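Unsaturated chondroitin disaccharide hydrolase (Streptococcus agalactiae, PDB 3VXD) hydrolyses unsaturated disaccharides of chondroitin, hyaluronan and heparin, preferring sulfated ones, to release the unsaturated uronic acid. Local coordinates at residues A[176-181]-A[252-257]. The protein carries 1 engineered substitution. Residues are numbered along the deposited sequence; the frame is centred on the assembly and turned at random.
Sequences CLLNIQ and GIYGIP
L177 lays its CB over the bare backbone of G255, 3.7 Å from the CA, and reaches on with CD1 to G252 and I256. There CD1 lies 4.0 Å from G252 CA and 4.1 Å from I256 CG1, the leucine and isoleucine side chains running alongside each other in the same direction. With no side chain at G255, where a CB would point straight at L177, the helices come close enough for the CA atoms of L177 and G255 to stand 4.6 Å apart, a worked case of a single glycine admitting a neighbouring helix. In the (alpha/alpha)6 barrel of this glycoside hydrolase family 88 enzyme, the two glycines belong to helix 246-263, and the leucines to the short helix 176-179 that directly follows the proton donor D175. L178 divides its two methyls: CD1 rests 4.0 Å from G255 CA, while CD2 meets Y254 CD1 at 3.9 Å, the two side chains crossing nearly at right angles. The hydroxyl of Y254 is hydrogen-bonded to R389, while its ring packs edge-to-face with W398. L178 also touches W251, a substrate-binding residue about one turn before G255.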
loop_
_atom_site.group_PDB
_atom_site.type_symbol
_atom_site.label_atom_id
_atom_site.label_comp_id
_atom_site.label_asym_id
_atom_site.label_seq_id
_atom_site.Cartn_x
_atom_site.Cartn_y
_atom_site.Cartn_z
ATOM N N CYS A 176 -2.595 9.812 -4.733
ATOM C CA CYS A 176 -1.638 10.394 -5.681
ATOM C C CYS A 176 -0.236 10.526 -5.097
ATOM O O CYS A 176 0.729 10.643 -5.845
ATOM C CB CYS A 176 -2.104 11.758 -6.196
ATOM S SG CYS A 176 -3.299 11.675 -7.546
ATOM N N LEU A 177 -0.135 10.514 -3.767
ATOM C CA LEU A 177 1.153 10.491 -3.078
ATOM C C LEU A 177 1.934 9.206 -3.381
ATOM O O LEU A 177 3.164 9.197 -3.310
ATOM C CB LEU A 177 0.967 10.659 -1.567
ATOM C CG LEU A 177 0.396 11.988 -1.045
ATOM C CD1 LEU A 177 0.225 11.969 0.472
ATOM C CD2 LEU A 177 1.259 13.161 -1.466
ATOM N N LEU A 178 1.218 8.129 -3.712
ATOM C CA LEU A 178 1.852 6.881 -4.154
ATOM C C LEU A 178 1.993 6.848 -5.673
ATOM O O LEU A 178 2.971 6.318 -6.197
ATOM C CB LEU A 178 1.089 5.643 -3.655
ATOM C CG LEU A 178 1.204 5.374 -2.152
ATOM C CD1 LEU A 178 0.011 5.970 -1.398
ATOM C CD2 LEU A 178 1.354 3.882 -1.865
ATOM N N ASN A 179 1.010 7.428 -6.359
ATOM C CA ASN A 179 1.006 7.596 -7.817
ATOM C C ASN A 179 2.309 8.220 -8.336
ATOM O O ASN A 179 2.877 7.754 -9.327
ATOM C CB ASN A 179 -0.192 8.481 -8.194
ATOM C CG ASN A 179 -0.689 8.281 -9.625
ATOM O OD1 ASN A 179 -1.562 9.031 -10.081
ATOM N ND2 ASN A 179 -0.168 7.280 -10.326
ATOM N N ILE A 180 2.790 9.259 -7.649
ATOM C CA ILE A 180 3.974 10.019 -8.087
ATOM C C ILE A 180 5.316 9.274 -7.960
ATOM O O ILE A 180 6.326 9.721 -8.509
ATOM C CB ILE A 180 4.064 11.419 -7.401
ATOM C CG1 ILE A 180 4.176 11.299 -5.869
ATOM C CG2 ILE A 180 2.858 12.286 -7.811
ATOM C CD1 ILE A 180 4.386 12.649 -5.136
ATOM N N GLN A 181 5.324 8.147 -7.244
ATOM C CA GLN A 181 6.544 7.341 -7.104
ATOM C C GLN A 181 7.001 6.842 -8.469
ATOM O O GLN A 181 8.199 6.703 -8.736
ATOM C CB GLN A 181 6.345 6.173 -6.127
ATOM C CG GLN A 181 5.890 6.579 -4.702
ATOM C CD GLN A 181 6.593 7.828 -4.162
ATOM O OE1 GLN A 181 5.941 8.773 -3.685
ATOM N NE2 GLN A 181 7.912 7.839 -4.231
ATOM N N GLY A 252 -1.816 8.459 3.011
ATOM C CA GLY A 252 -0.958 9.565 3.428
ATOM C C GLY A 252 0.185 9.065 4.288
ATOM O O GLY A 252 1.328 9.456 4.089
ATOM N N ILE A 253 -0.123 8.173 5.228
ATOM C CA ILE A 253 0.887 7.613 6.131
ATOM C C ILE A 253 2.015 6.904 5.357
ATOM O O ILE A 253 3.174 6.962 5.761
ATOM C CB ILE A 253 0.236 6.677 7.177
ATOM C CG1 ILE A 253 -0.661 7.501 8.122
ATOM C CG2 ILE A 253 1.294 5.913 8.000
ATOM C CD1 ILE A 253 -1.622 6.653 8.934
ATOM N N TYR A 254 1.676 6.259 4.245
ATOM C CA TYR A 254 2.674 5.609 3.391
ATOM C C TYR A 254 3.197 6.538 2.291
ATOM O O TYR A 254 4.394 6.585 2.032
ATOM C CB TYR A 254 2.094 4.323 2.795
ATOM C CG TYR A 254 3.103 3.331 2.220
ATOM C CD1 TYR A 254 2.666 2.235 1.475
ATOM C CD2 TYR A 254 4.486 3.484 2.416
ATOM C CE1 TYR A 254 3.573 1.308 0.947
ATOM C CE2 TYR A 254 5.403 2.565 1.881
ATOM C CZ TYR A 254 4.936 1.484 1.146
ATOM O OH TYR A 254 5.829 0.569 0.615
ATOM N N GLY A 255 2.298 7.285 1.656
ATOM C CA GLY A 255 2.674 8.188 0.567
ATOM C C GLY A 255 3.710 9.225 0.963
ATOM O O GLY A 255 4.584 9.563 0.168
ATOM N N ILE A 256 3.625 9.722 2.193
ATOM C CA ILE A 256 4.545 10.760 2.659
ATOM C C ILE A 256 5.993 10.256 2.817
ATOM O O ILE A 256 6.901 10.860 2.247
ATOM C CB ILE A 256 4.034 11.470 3.943
ATOM C CG1 ILE A 256 2.733 12.230 3.655
ATOM C CG2 ILE A 256 5.086 12.420 4.507
ATOM C CD1 ILE A 256 1.952 12.595 4.906
ATOM N N PRO A 257 6.218 9.163 3.581
ATOM C CA PRO A 257 7.598 8.677 3.655
ATOM C C PRO A 257 8.156 8.237 2.301
ATOM O O PRO A 257 9.325 8.450 2.042
ATOM C CB PRO A 257 7.522 7.478 4.623
ATOM C CG PRO A 257 6.090 7.189 4.807
ATOM C CD PRO A 257 5.353 8.474 4.552
#